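Local coordinates for flavoprotein (PDB 5V8S) that is a flavo di-iron protein that probably passes electrons from FMN to a di-iron centre, in a family whose members reduce oxygen or nitric oxide, at the interface of chains A and B. Sequence-based numbering; all coordinates share one arbitrary frame. Chains: chain A/B, Flavoprotein.

Contact 1: the interface of chains A and B. Residues chain A 161, 216-217, 347-348; chain B 331, 363.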
ATOM      1  N   TRP A 161      10.906   0.879  24.808  1.00 23.09           N
ATOM      2  CA  TRP A 161      10.603   0.278  23.512  1.00 22.39           C
ATOM      3  C   TRP A 161       9.221  -0.357  23.473  1.00 21.37           C
ATOM      4  O   TRP A 161       8.966  -1.255  22.661  1.00 21.59           O
ATOM      5  CB  TRP A 161      11.711  -0.674  23.058  1.00 24.01           C
ATOM      6  CG  TRP A 161      13.004   0.068  22.864  1.00 25.16           C
ATOM      7  CD1 TRP A 161      14.124   0.023  23.656  1.00 27.20           C
ATOM      8  CD2 TRP A 161      13.291   1.010  21.824  1.00 24.92           C
ATOM      9  NE1 TRP A 161      15.094   0.863  23.153  1.00 27.49           N
ATOM     10  CE2 TRP A 161      14.606   1.485  22.036  1.00 27.09           C
ATOM     11  CE3 TRP A 161      12.564   1.498  20.733  1.00 25.80           C
ATOM     12  CZ2 TRP A 161      15.206   2.409  21.194  1.00 27.11           C
ATOM     13  CZ3 TRP A 161      13.172   2.410  19.884  1.00 26.58           C
ATOM     14  CH2 TRP A 161      14.475   2.861  20.125  1.00 26.86           C
ATOM     15  N   HIS A 216       7.091  -4.587  16.346  1.00 18.62           N
ATOM     16  CA  HIS A 216       8.519  -4.699  16.077  1.00 19.23           C
ATOM     17  C   HIS A 216       9.285  -5.008  17.352  1.00 20.23           C
ATOM     18  O   HIS A 216      10.365  -5.610  17.306  1.00 21.63           O
ATOM     19  CB  HIS A 216       9.016  -3.398  15.445  1.00 19.90           C
ATOM     20  CG  HIS A 216      10.420  -3.463  14.931  1.00 22.18           C
ATOM     21  ND1 HIS A 216      10.816  -4.356  13.958  1.00 23.12           N
ATOM     22  CD2 HIS A 216      11.515  -2.726  15.235  1.00 24.42           C
ATOM     23  CE1 HIS A 216      12.099  -4.170  13.690  1.00 25.38           C
ATOM     24  NE2 HIS A 216      12.547  -3.187  14.454  1.00 26.03           N
ATOM     25  N   TYR A 217       8.736  -4.607  18.496  1.00 18.91           N
ATOM     26  CA  TYR A 217       9.391  -4.711  19.798  1.00 19.87           C
ATOM     27  C   TYR A 217       8.685  -5.719  20.699  1.00 20.52           C
ATOM     28  O   TYR A 217       8.689  -5.582  21.923  1.00 20.98           O
ATOM     29  CB  TYR A 217       9.434  -3.339  20.470  1.00 20.28           C
ATOM     30  CG  TYR A 217      10.012  -2.255  19.578  1.00 20.38           C
ATOM     31  CD1 TYR A 217      11.371  -2.188  19.342  1.00 21.35           C
ATOM     32  CD2 TYR A 217       9.191  -1.314  18.967  1.00 21.06           C
ATOM     33  CE1 TYR A 217      11.912  -1.206  18.512  1.00 22.18           C
ATOM     34  CE2 TYR A 217       9.716  -0.335  18.137  1.00 22.46           C
ATOM     35  CZ  TYR A 217      11.078  -0.280  17.917  1.00 22.95           C
ATOM     36  OH  TYR A 217      11.586   0.703  17.092  1.00 24.95           O
ATOM     37  N   ASP A 347       8.539  -6.935   9.762  1.00 19.13           N
ATOM     38  CA  ASP A 347       8.818  -5.865  10.711  1.00 18.30           C
ATOM     39  C   ASP A 347       8.005  -6.003  11.995  1.00 18.33           C
ATOM     40  O   ASP A 347       8.521  -5.722  13.091  1.00 20.53           O
ATOM     41  CB  ASP A 347       8.540  -4.510  10.076  1.00 19.37           C
ATOM     42  CG  ASP A 347       9.080  -3.375  10.917  1.00 23.32           C
ATOM     43  OD1 ASP A 347      10.315  -3.330  11.117  1.00 25.37           O
ATOM     44  OD2 ASP A 347       8.276  -2.543  11.378  1.00 24.91           O
ATOM     45  N   LYS A 348       6.730  -6.396  11.886  1.00 18.03           N
ATOM     46  CA  LYS A 348       5.796  -6.298  13.001  1.00 17.80           C
ATOM     47  C   LYS A 348       5.374  -7.627  13.590  1.00 17.92           C
ATOM     48  O   LYS A 348       4.915  -7.648  14.731  1.00 19.64           O
ATOM     49  CB  LYS A 348       4.512  -5.575  12.565  1.00 17.40           C
ATOM     50  CG  LYS A 348       4.734  -4.155  12.067  1.00 18.38           C
ATOM     51  CD  LYS A 348       5.107  -3.202  13.195  1.00 19.03           C
ATOM     52  CE  LYS A 348       5.140  -1.768  12.699  1.00 20.15           C
ATOM     53  NZ  LYS A 348       5.174  -0.774  13.797  1.00 21.51           N
TER
ATOM     54  N   GLU B 331      10.985   3.644  13.335  1.00 23.50           N
ATOM     55  CA  GLU B 331      11.762   2.496  13.793  1.00 25.42           C
ATOM     56  C   GLU B 331      13.173   2.614  13.225  1.00 28.84           C
ATOM     57  O   GLU B 331      13.801   3.678  13.368  1.00 30.04           O
ATOM     58  CB  GLU B 331      11.032   1.211  13.446  1.00 24.12           C
ATOM     59  CG  GLU B 331       9.696   1.066  14.095  1.00 24.80           C
ATOM     60  CD  GLU B 331       8.982  -0.166  13.591  1.00 26.26           C
ATOM     61  OE1 GLU B 331       9.375  -0.672  12.514  1.00 28.35           O
ATOM     62  OE2 GLU B 331       8.038  -0.613  14.253  1.00 26.00           O
ATOM     63  N   TRP B 363      16.059   7.536  15.664  1.00 47.43           N
ATOM     64  CA  TRP B 363      16.769   7.148  16.881  1.00 47.95           C
ATOM     65  C   TRP B 363      18.271   7.007  16.645  1.00 51.65           C
ATOM     66  O   TRP B 363      19.060   7.179  17.583  1.00 52.40           O
ATOM     67  CB  TRP B 363      16.182   5.855  17.459  1.00 45.21           C
ATOM     68  CG  TRP B 363      14.673   5.880  17.607  1.00 42.39           C
ATOM     69  CD1 TRP B 363      13.777   5.034  17.014  1.00 42.34           C
ATOM     70  CD2 TRP B 363      13.895   6.805  18.380  1.00 39.44           C
ATOM     71  NE1 TRP B 363      12.490   5.373  17.378  1.00 41.46           N
ATOM     72  CE2 TRP B 363      12.538   6.453  18.218  1.00 39.14           C
ATOM     73  CE3 TRP B 363      14.212   7.891  19.193  1.00 38.46           C
ATOM     74  CZ2 TRP B 363      11.505   7.161  18.822  1.00 37.80           C
ATOM     75  CZ3 TRP B 363      13.182   8.584  19.805  1.00 38.60           C
ATOM     76  CH2 TRP B 363      11.847   8.217  19.618  1.00 38.56           C
TER
HETATM   77  O   HOH W   1       6.507  -1.641  16.499  1.00 19.44           O
HETATM   78  O   HOH W   2      10.315   3.022  17.523  1.00 35.71           O
HETATM   79  O   HOH W   3      12.132  -1.069  11.176  1.00 53.51           O

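Contact 2: the interface of chains A and B. Residues chain A 36-39, 42, 70; chain B 303-305.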
ATOM      1  N   ARG A  36     -12.539  10.621  13.645  1.00 25.74           N
ATOM      2  CA  ARG A  36     -12.091  11.301  12.434  1.00 26.10           C
ATOM      3  C   ARG A  36     -10.911  10.586  11.795  1.00 24.43           C
ATOM      4  O   ARG A  36     -10.838  10.482  10.564  1.00 25.91           O
ATOM      5  CB  ARG A  36     -11.698  12.752  12.741  1.00 29.75           C
ATOM      6  CG  ARG A  36     -12.852  13.664  13.158  1.00 33.41           C
ATOM      7  CD  ARG A  36     -12.369  15.112  13.375  1.00 36.43           C
ATOM      8  NE  ARG A  36     -13.300  15.907  14.176  1.00 39.44           N
ATOM      9  CZ  ARG A  36     -13.013  17.093  14.708  1.00 41.63           C
ATOM     10  NH1 ARG A  36     -11.813  17.641  14.530  1.00 42.87           N
ATOM     11  NH2 ARG A  36     -13.927  17.737  15.414  1.00 42.00           N
ATOM     12  N   ILE A  37      -9.991  10.084  12.614  1.00 22.53           N
ATOM     13  CA  ILE A  37      -8.789   9.441  12.107  1.00 21.03           C
ATOM     14  C   ILE A  37      -9.171   8.207  11.300  1.00 21.83           C
ATOM     15  O   ILE A  37     -10.125   7.491  11.628  1.00 23.59           O
ATOM     16  CB  ILE A  37      -7.865   9.109  13.291  1.00 20.21           C
ATOM     17  CG1 ILE A  37      -6.503   8.615  12.809  1.00 19.81           C
ATOM     18  CG2 ILE A  37      -8.520   8.069  14.227  1.00 19.66           C
ATOM     19  CD1 ILE A  37      -5.415   8.778  13.849  1.00 20.17           C
ATOM     20  N   ARG A  38      -8.420   7.964  10.224  1.00 20.96           N
ATOM     21  CA  ARG A  38      -8.588   6.786   9.376  1.00 20.40           C
ATOM     22  C   ARG A  38      -7.374   5.870   9.363  1.00 19.63           C
ATOM     23  O   ARG A  38      -7.532   4.647   9.212  1.00 19.59           O
ATOM     24  CB  ARG A  38      -8.898   7.215   7.919  1.00 24.33           C
ATOM     25  CG  ARG A  38     -10.151   8.082   7.826  1.00 29.46           C
ATOM     26  CD  ARG A  38     -10.478   8.456   6.406  1.00 36.23           C
ATOM     27  NE  ARG A  38     -10.904   7.294   5.653  1.00 41.60           N
ATOM     28  CZ  ARG A  38     -10.787   7.177   4.337  1.00 46.68           C
ATOM     29  NH1 ARG A  38     -10.240   8.157   3.624  1.00 48.52           N
ATOM     30  NH2 ARG A  38     -11.206   6.076   3.737  1.00 47.80           N
ATOM     31  N   TYR A  39      -6.170   6.422   9.526  1.00 18.95           N
ATOM     32  CA  TYR A  39      -4.918   5.675   9.412  1.00 18.34           C
ATOM     33  C   TYR A  39      -4.049   6.037  10.613  1.00 18.48           C
ATOM     34  O   TYR A  39      -3.468   7.129  10.655  1.00 18.78           O
ATOM     35  CB  TYR A  39      -4.201   6.042   8.126  1.00 18.88           C
ATOM     36  CG  TYR A  39      -5.078   5.874   6.889  1.00 19.70           C
ATOM     37  CD1 TYR A  39      -5.499   4.624   6.469  1.00 21.23           C
ATOM     38  CD2 TYR A  39      -5.525   6.984   6.185  1.00 19.97           C
ATOM     39  CE1 TYR A  39      -6.313   4.482   5.348  1.00 21.62           C
ATOM     40  CE2 TYR A  39      -6.342   6.854   5.067  1.00 20.84           C
ATOM     41  CZ  TYR A  39      -6.720   5.606   4.654  1.00 21.75           C
ATOM     42  OH  TYR A  39      -7.530   5.472   3.562  1.00 24.80           O
ATOM     43  N   ALA A  42      -0.556   7.417  10.314  1.00 17.61           N
ATOM     44  CA  ALA A  42      -0.675   7.637   8.873  1.00 17.71           C
ATOM     45  C   ALA A  42      -0.429   6.366   8.072  1.00 18.95           C
ATOM     46  O   ALA A  42      -0.022   6.429   6.916  1.00 21.06           O
ATOM     47  CB  ALA A  42       0.209   8.788   8.378  1.00 19.01           C
ATOM     48  N   LYS A  70      -4.573  14.097  21.652  1.00 19.54           N
ATOM     49  CA  LYS A  70      -3.933  14.523  20.413  1.00 19.66           C
ATOM     50  C   LYS A  70      -4.188  16.011  20.185  1.00 21.43           C
ATOM     51  O   LYS A  70      -5.220  16.553  20.583  1.00 22.10           O
ATOM     52  CB  LYS A  70      -4.503  13.696  19.265  1.00 20.59           C
ATOM     53  CG  LYS A  70      -3.749  13.814  17.959  1.00 22.26           C
ATOM     54  CD  LYS A  70      -4.238  12.692  17.005  1.00 25.07           C
ATOM     55  CE  LYS A  70      -3.753  12.822  15.584  1.00 28.76           C
ATOM     56  NZ  LYS A  70      -4.708  13.628  14.835  1.00 32.41           N
TER
ATOM     57  N   SER B 303      -1.437  11.118   5.203  1.00 17.37           N
ATOM     58  CA  SER B 303      -1.721  11.605   6.545  1.00 18.34           C
ATOM     59  C   SER B 303      -2.564  10.583   7.296  1.00 18.04           C
ATOM     60  O   SER B 303      -2.870   9.489   6.794  1.00 18.87           O
ATOM     61  CB  SER B 303      -2.457  12.949   6.488  1.00 19.55           C
ATOM     62  OG  SER B 303      -3.783  12.783   6.034  1.00 21.21           O
ATOM     63  N   ASP B 304      -2.984  10.957   8.501  1.00 19.74           N
ATOM     64  CA  ASP B 304      -3.867  10.061   9.245  1.00 20.43           C
ATOM     65  C   ASP B 304      -5.310  10.087   8.737  1.00 20.11           C
ATOM     66  O   ASP B 304      -6.140   9.335   9.243  1.00 20.91           O
ATOM     67  CB  ASP B 304      -3.746  10.278  10.760  1.00 23.08           C
ATOM     68  CG  ASP B 304      -4.297  11.595  11.219  1.00 25.38           C
ATOM     69  OD1 ASP B 304      -5.091  12.228  10.518  1.00 28.10           O
ATOM     70  OD2 ASP B 304      -3.946  11.994  12.341  1.00 26.78           O
ATOM     71  N   GLU B 305      -5.625  10.907   7.729  1.00 21.59           N
ATOM     72  CA  GLU B 305      -6.940  10.895   7.118  1.00 25.88           C
ATOM     73  C   GLU B 305      -6.933  10.679   5.617  1.00 27.00           C
ATOM     74  O   GLU B 305      -7.990  10.350   5.065  1.00 28.18           O
ATOM     75  CB  GLU B 305      -7.695  12.196   7.402  1.00 29.16           C
ATOM     76  CG  GLU B 305      -8.214  12.229   8.801  1.00 33.30           C
ATOM     77  CD  GLU B 305      -9.062  13.432   9.058  1.00 38.43           C
ATOM     78  OE1 GLU B 305      -9.608  14.007   8.090  1.00 40.70           O
ATOM     79  OE2 GLU B 305      -9.161  13.815  10.231  1.00 39.06           O
TER
HETATM   80  O   HOH W   4      -1.660   7.636   4.825  1.00 20.91           O

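Contact 3: the interface of chains A and B. Residues chain A 276, 330-331, 363; chain B 99-100, 132, 164.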
ATOM      1  N   TYR A 276      -4.106 -12.188 -12.322  1.00 26.90           N
ATOM      2  CA  TYR A 276      -4.983 -12.558 -13.429  1.00 28.34           C
ATOM      3  C   TYR A 276      -5.980 -13.665 -13.139  1.00 28.48           C
ATOM      4  O   TYR A 276      -6.821 -13.914 -14.001  1.00 29.74           O
ATOM      5  CB  TYR A 276      -4.192 -13.015 -14.676  1.00 30.16           C
ATOM      6  CG  TYR A 276      -2.961 -12.189 -14.992  1.00 31.96           C
ATOM      7  CD1 TYR A 276      -3.071 -10.874 -15.420  1.00 31.32           C
ATOM      8  CD2 TYR A 276      -1.692 -12.734 -14.873  1.00 32.27           C
ATOM      9  CE1 TYR A 276      -1.960 -10.115 -15.666  1.00 33.58           C
ATOM     10  CE2 TYR A 276      -0.565 -11.989 -15.128  1.00 33.23           C
ATOM     11  CZ  TYR A 276      -0.703 -10.677 -15.522  1.00 33.73           C
ATOM     12  OH  TYR A 276       0.425  -9.948 -15.771  1.00 35.70           O
ATOM     13  N   TYR A 330       5.654 -13.714 -12.777  1.00 25.38           N
ATOM     14  CA  TYR A 330       5.689 -13.324 -14.187  1.00 27.03           C
ATOM     15  C   TYR A 330       6.955 -12.510 -14.467  1.00 28.94           C
ATOM     16  O   TYR A 330       8.054 -13.073 -14.448  1.00 27.78           O
ATOM     17  CB  TYR A 330       4.381 -12.615 -14.590  1.00 26.91           C
ATOM     18  CG  TYR A 330       3.145 -13.444 -14.234  1.00 25.26           C
ATOM     19  CD1 TYR A 330       2.744 -14.499 -15.040  1.00 25.20           C
ATOM     20  CD2 TYR A 330       2.402 -13.185 -13.076  1.00 24.57           C
ATOM     21  CE1 TYR A 330       1.637 -15.266 -14.724  1.00 24.91           C
ATOM     22  CE2 TYR A 330       1.283 -13.965 -12.741  1.00 24.69           C
ATOM     23  CZ  TYR A 330       0.906 -14.993 -13.577  1.00 24.98           C
ATOM     24  OH  TYR A 330      -0.194 -15.775 -13.259  1.00 25.13           O
ATOM     25  N   GLU A 331       6.824 -11.194 -14.697  1.00 30.67           N
ATOM     26  CA  GLU A 331       7.980 -10.349 -15.000  1.00 35.84           C
ATOM     27  C   GLU A 331       8.879 -10.076 -13.791  1.00 33.62           C
ATOM     28  O   GLU A 331      10.073  -9.801 -13.974  1.00 32.85           O
ATOM     29  CB  GLU A 331       7.506  -9.017 -15.610  1.00 43.47           C
ATOM     30  CG  GLU A 331       6.801  -8.051 -14.632  1.00 50.73           C
ATOM     31  CD  GLU A 331       5.336  -8.446 -14.375  1.00 56.94           C
ATOM     32  OE1 GLU A 331       4.911  -9.517 -14.881  1.00 58.76           O
ATOM     33  OE2 GLU A 331       4.606  -7.676 -13.691  1.00 59.38           O
ATOM     34  N   TRP A 363       9.796 -15.167 -15.218  1.00 30.56           N
ATOM     35  CA  TRP A 363      11.005 -14.979 -16.007  1.00 30.37           C
ATOM     36  C   TRP A 363      11.810 -13.794 -15.498  1.00 33.97           C
ATOM     37  O   TRP A 363      12.471 -13.091 -16.270  1.00 33.74           O
ATOM     38  CB  TRP A 363      10.655 -14.821 -17.483  1.00 27.98           C
ATOM     39  CG  TRP A 363       9.679 -13.718 -17.767  1.00 28.00           C
ATOM     40  CD1 TRP A 363       9.972 -12.427 -18.006  1.00 26.79           C
ATOM     41  CD2 TRP A 363       8.252 -13.830 -17.850  1.00 27.36           C
ATOM     42  NE1 TRP A 363       8.821 -11.709 -18.240  1.00 26.06           N
ATOM     43  CE2 TRP A 363       7.749 -12.549 -18.152  1.00 25.85           C
ATOM     44  CE3 TRP A 363       7.353 -14.884 -17.688  1.00 26.84           C
ATOM     45  CZ2 TRP A 363       6.395 -12.295 -18.320  1.00 24.83           C
ATOM     46  CZ3 TRP A 363       5.997 -14.627 -17.844  1.00 26.30           C
ATOM     47  CH2 TRP A 363       5.534 -13.347 -18.162  1.00 25.77           C
TER
ATOM     48  N   GLU B  99      -0.763 -11.585 -22.270  1.00 15.03           N
ATOM     49  CA  GLU B  99      -1.231 -11.331 -20.917  1.00 14.92           C
ATOM     50  C   GLU B  99      -2.753 -11.521 -20.858  1.00 14.77           C
ATOM     51  O   GLU B  99      -3.460 -11.170 -21.798  1.00 15.66           O
ATOM     52  CB  GLU B  99      -0.835  -9.914 -20.492  1.00 15.78           C
ATOM     53  CG  GLU B  99      -1.139  -9.625 -19.030  1.00 16.89           C
ATOM     54  CD  GLU B  99      -0.699  -8.262 -18.600  1.00 19.49           C
ATOM     55  OE1 GLU B  99       0.134  -7.665 -19.287  1.00 19.92           O
ATOM     56  OE2 GLU B  99      -1.182  -7.754 -17.571  1.00 24.50           O
ATOM     57  N   PRO B 100      -3.301 -12.066 -19.764  1.00 14.97           N
ATOM     58  CA  PRO B 100      -4.731 -12.421 -19.772  1.00 14.82           C
ATOM     59  C   PRO B 100      -5.724 -11.293 -19.891  1.00 13.94           C
ATOM     60  O   PRO B 100      -6.884 -11.588 -20.192  1.00 15.77           O
ATOM     61  CB  PRO B 100      -4.910 -13.214 -18.476  1.00 16.80           C
ATOM     62  CG  PRO B 100      -3.588 -13.871 -18.314  1.00 17.30           C
ATOM     63  CD  PRO B 100      -2.590 -12.811 -18.708  1.00 16.02           C
ATOM     64  N   PHE B 132      -0.014 -20.871 -19.978  1.00 20.73           N
ATOM     65  CA  PHE B 132      -1.278 -20.377 -19.407  1.00 20.59           C
ATOM     66  C   PHE B 132      -2.484 -21.315 -19.715  1.00 20.73           C
ATOM     67  O   PHE B 132      -3.321 -21.644 -18.866  1.00 21.47           O
ATOM     68  CB  PHE B 132      -1.699 -18.944 -19.946  1.00 21.69           C
ATOM     69  CG  PHE B 132      -0.853 -17.789 -19.426  1.00 23.31           C
ATOM     70  CD1 PHE B 132      -0.550 -17.695 -18.075  1.00 26.90           C
ATOM     71  CD2 PHE B 132      -0.442 -16.753 -20.261  1.00 23.46           C
ATOM     72  CE1 PHE B 132       0.181 -16.628 -17.592  1.00 30.17           C
ATOM     73  CE2 PHE B 132       0.288 -15.695 -19.778  1.00 26.08           C
ATOM     74  CZ  PHE B 132       0.601 -15.632 -18.446  1.00 29.17           C
ATOM     75  N   TRP B 164       6.336  -7.181 -21.937  1.00 16.67           N
ATOM     76  CA  TRP B 164       6.791  -8.557 -21.772  1.00 16.11           C
ATOM     77  C   TRP B 164       7.683  -8.963 -22.939  1.00 17.10           C
ATOM     78  O   TRP B 164       7.674  -8.311 -23.983  1.00 16.69           O
ATOM     79  CB  TRP B 164       5.586  -9.508 -21.738  1.00 16.60           C
ATOM     80  CG  TRP B 164       4.863  -9.602 -20.424  1.00 15.66           C
ATOM     81  CD1 TRP B 164       5.104  -8.886 -19.280  1.00 17.46           C
ATOM     82  CD2 TRP B 164       3.800 -10.511 -20.111  1.00 15.01           C
ATOM     83  NE1 TRP B 164       4.250  -9.298 -18.278  1.00 17.18           N
ATOM     84  CE2 TRP B 164       3.434 -10.288 -18.768  1.00 16.35           C
ATOM     85  CE3 TRP B 164       3.119 -11.477 -20.843  1.00 15.80           C
ATOM     86  CZ2 TRP B 164       2.420 -11.004 -18.149  1.00 16.11           C
ATOM     87  CZ3 TRP B 164       2.120 -12.183 -20.227  1.00 15.88           C
ATOM     88  CH2 TRP B 164       1.774 -11.947 -18.899  1.00 17.30           C
TER

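Contact 1: the interface of chains A and B
This mostly polar patch of a head-to-tail homodimer interface, of the kind typical of flavo di-iron proteins, sets B:Glu331 from a flavodoxin loop against A:Tyr217, A:His216, A:Asp347 and A:Lys348. B:Glu331 buries 90 Å² here. Its CG lies anti to the carbonyl carbon (chi1 -62°) and the chain runs extended beyond it, carrying the carboxylate to A:Lys348 and A:Asp347. B:Glu331 OE2 takes a salt-bridging hydrogen bond of 2.9 Å from A:Lys348 NZ, which comes from above the carboxylate plane, 42° out of it. A water bonded to the same OE2, to A:Lys348 NZ and to the A:His216 backbone N ties these groups together. OE1 sits toward the rim over one face of the A:His216 imidazole, whose ND1 is anchored in the ring plane by a 2.8 Å hydrogen bond to A:Asp347 O. The A:Asp347 carboxylate meets that of B:Glu331 tip to tip; the 2.4 Å between A:Asp347 OD2 and B:Glu331 OE1 is doubtful, and a second water joins the two acids through OD1 and OE1. The phenol oxygen OH of A:Tyr217 lies 3.6 Å from B:Glu331 CG and reaches B:Trp363 NE1 through another water. Beyond it, the A:Trp161 benzo edge points at the B:Trp363 pyrrole face, toward its rim, planes 88° apart. B:Glu331 thus touches both the di-iron and flavodoxin domains of chain A, which may steady their mutual position.

Contact 2: the interface of chains A and B
B:Glu305 and B:Asp304, burying 83 and 77 Å², press a loop of chain B against the A:Arg36 to A:Tyr39 segment. The carbonyl oxygen of B:Asp304 is the polar centre, gripped by two successive backbone amides: A:Arg38 N at 2.8 Å from B:Asp304 O, nearly along the C=O axis, and A:Tyr39 N at 2.9 Å, above the carbonyl plane. The B:Asp304 side chain takes the crowded position, CG between backbone N and carbonyl carbon (chi1 69°), which sends the carboxylate toward A:Lys70. There A:Lys70 NZ meets B:Asp304 OD2 tip to tip at 3.1 Å, on the syn side and close to the carboxylate plane, in a salt bridge. A:Ile37 crosses B:Asp304 at about a right angle, CG1 and CD1 packing on its CB. B:Glu305 lies extended beyond CG, its CG 3.6 Å from A:Arg36 O, while its own carbonyl accepts a weak bond from A:Arg38 NH1. B:Glu305 N bonds to B:Ser303 OG at 3.1 Å, bracing the turn from within. At the other end, the A:Ala42 methyl packs on the B:Ser303 backbone, and a water links their carbonyl oxygens. By combining two main-chain bonds with a salt bridge and side-chain packing, the site fixes the loop after strand 296-302 of one flavodoxin domain onto the other subunit.

Contact 3: the interface of chains A and B
An aromatic homodimer patch, this contact sets flavodoxin loops of chain A against the di-iron domain of chain B and fits the head-to-tail pairing of the family. A:Trp363 and B:Trp164 cross at about a right angle: the benzo edge of A:Trp363 stands on the B:Trp164 indole face, offset toward the rim, with A:Trp363 CZ2 3.6 Å from B:Trp164 CE2 and the planes 85° apart. A:Trp363 holds CG between backbone N and carbonyl carbon (chi1 56°), which lays one ring face over A:Tyr330 O and turns the benzo edge to B:Trp164. The opposite B:Trp164 face has B:Glu99 OE1 near its rim. A:Tyr276 buries 53 Å² and is capped by B:Pro100, whose CD sits over the middle of the A:Tyr276 phenol ring, 3.8 Å from its centroid. A:Tyr276 OH reaches B:Trp164 tip to tip, 3.3 Å from B:Trp164 CZ2, and makes a weak hydrogen bond to B:Glu99 OE2. The A:Tyr276 edge in turn points into the face of A:Tyr330, and A:Tyr330 CE1 touches the edge of B:Phe132 at CE1, 3.5 Å away. A:Glu331 is poorly ordered and makes a weak contact with B:Trp164 NE1. The chain A residues occupy loops beyond strands 267-273, 322-327 and 354-360, where flavodoxins bind FMN; B:Glu99 belongs to the di-iron pocket, B:Pro100 opens helix 100-103, B:Phe132 lies near the end of helix 123-133, and B:Trp164 directly follows the pocket residue B:His163.

Contacts 1 and 2 lie about 20 Å apart between the centres of their C-alpha atoms, and both dock the flavodoxin domain of chain B on chain A. Contact 3, about 37 Å from either, runs the other way, with flavodoxin loops of chain A on chain B. Residues 331 and 363 serve contact 1 from chain B and contact 3 from chain A in different conformations, so the two-fold symmetry appears only approximate there, though A:Glu331 is poorly ordered and less certain. The reciprocal head-to-tail dimer would suit electron transfer between subunits, though the structure alone does not show the flavin.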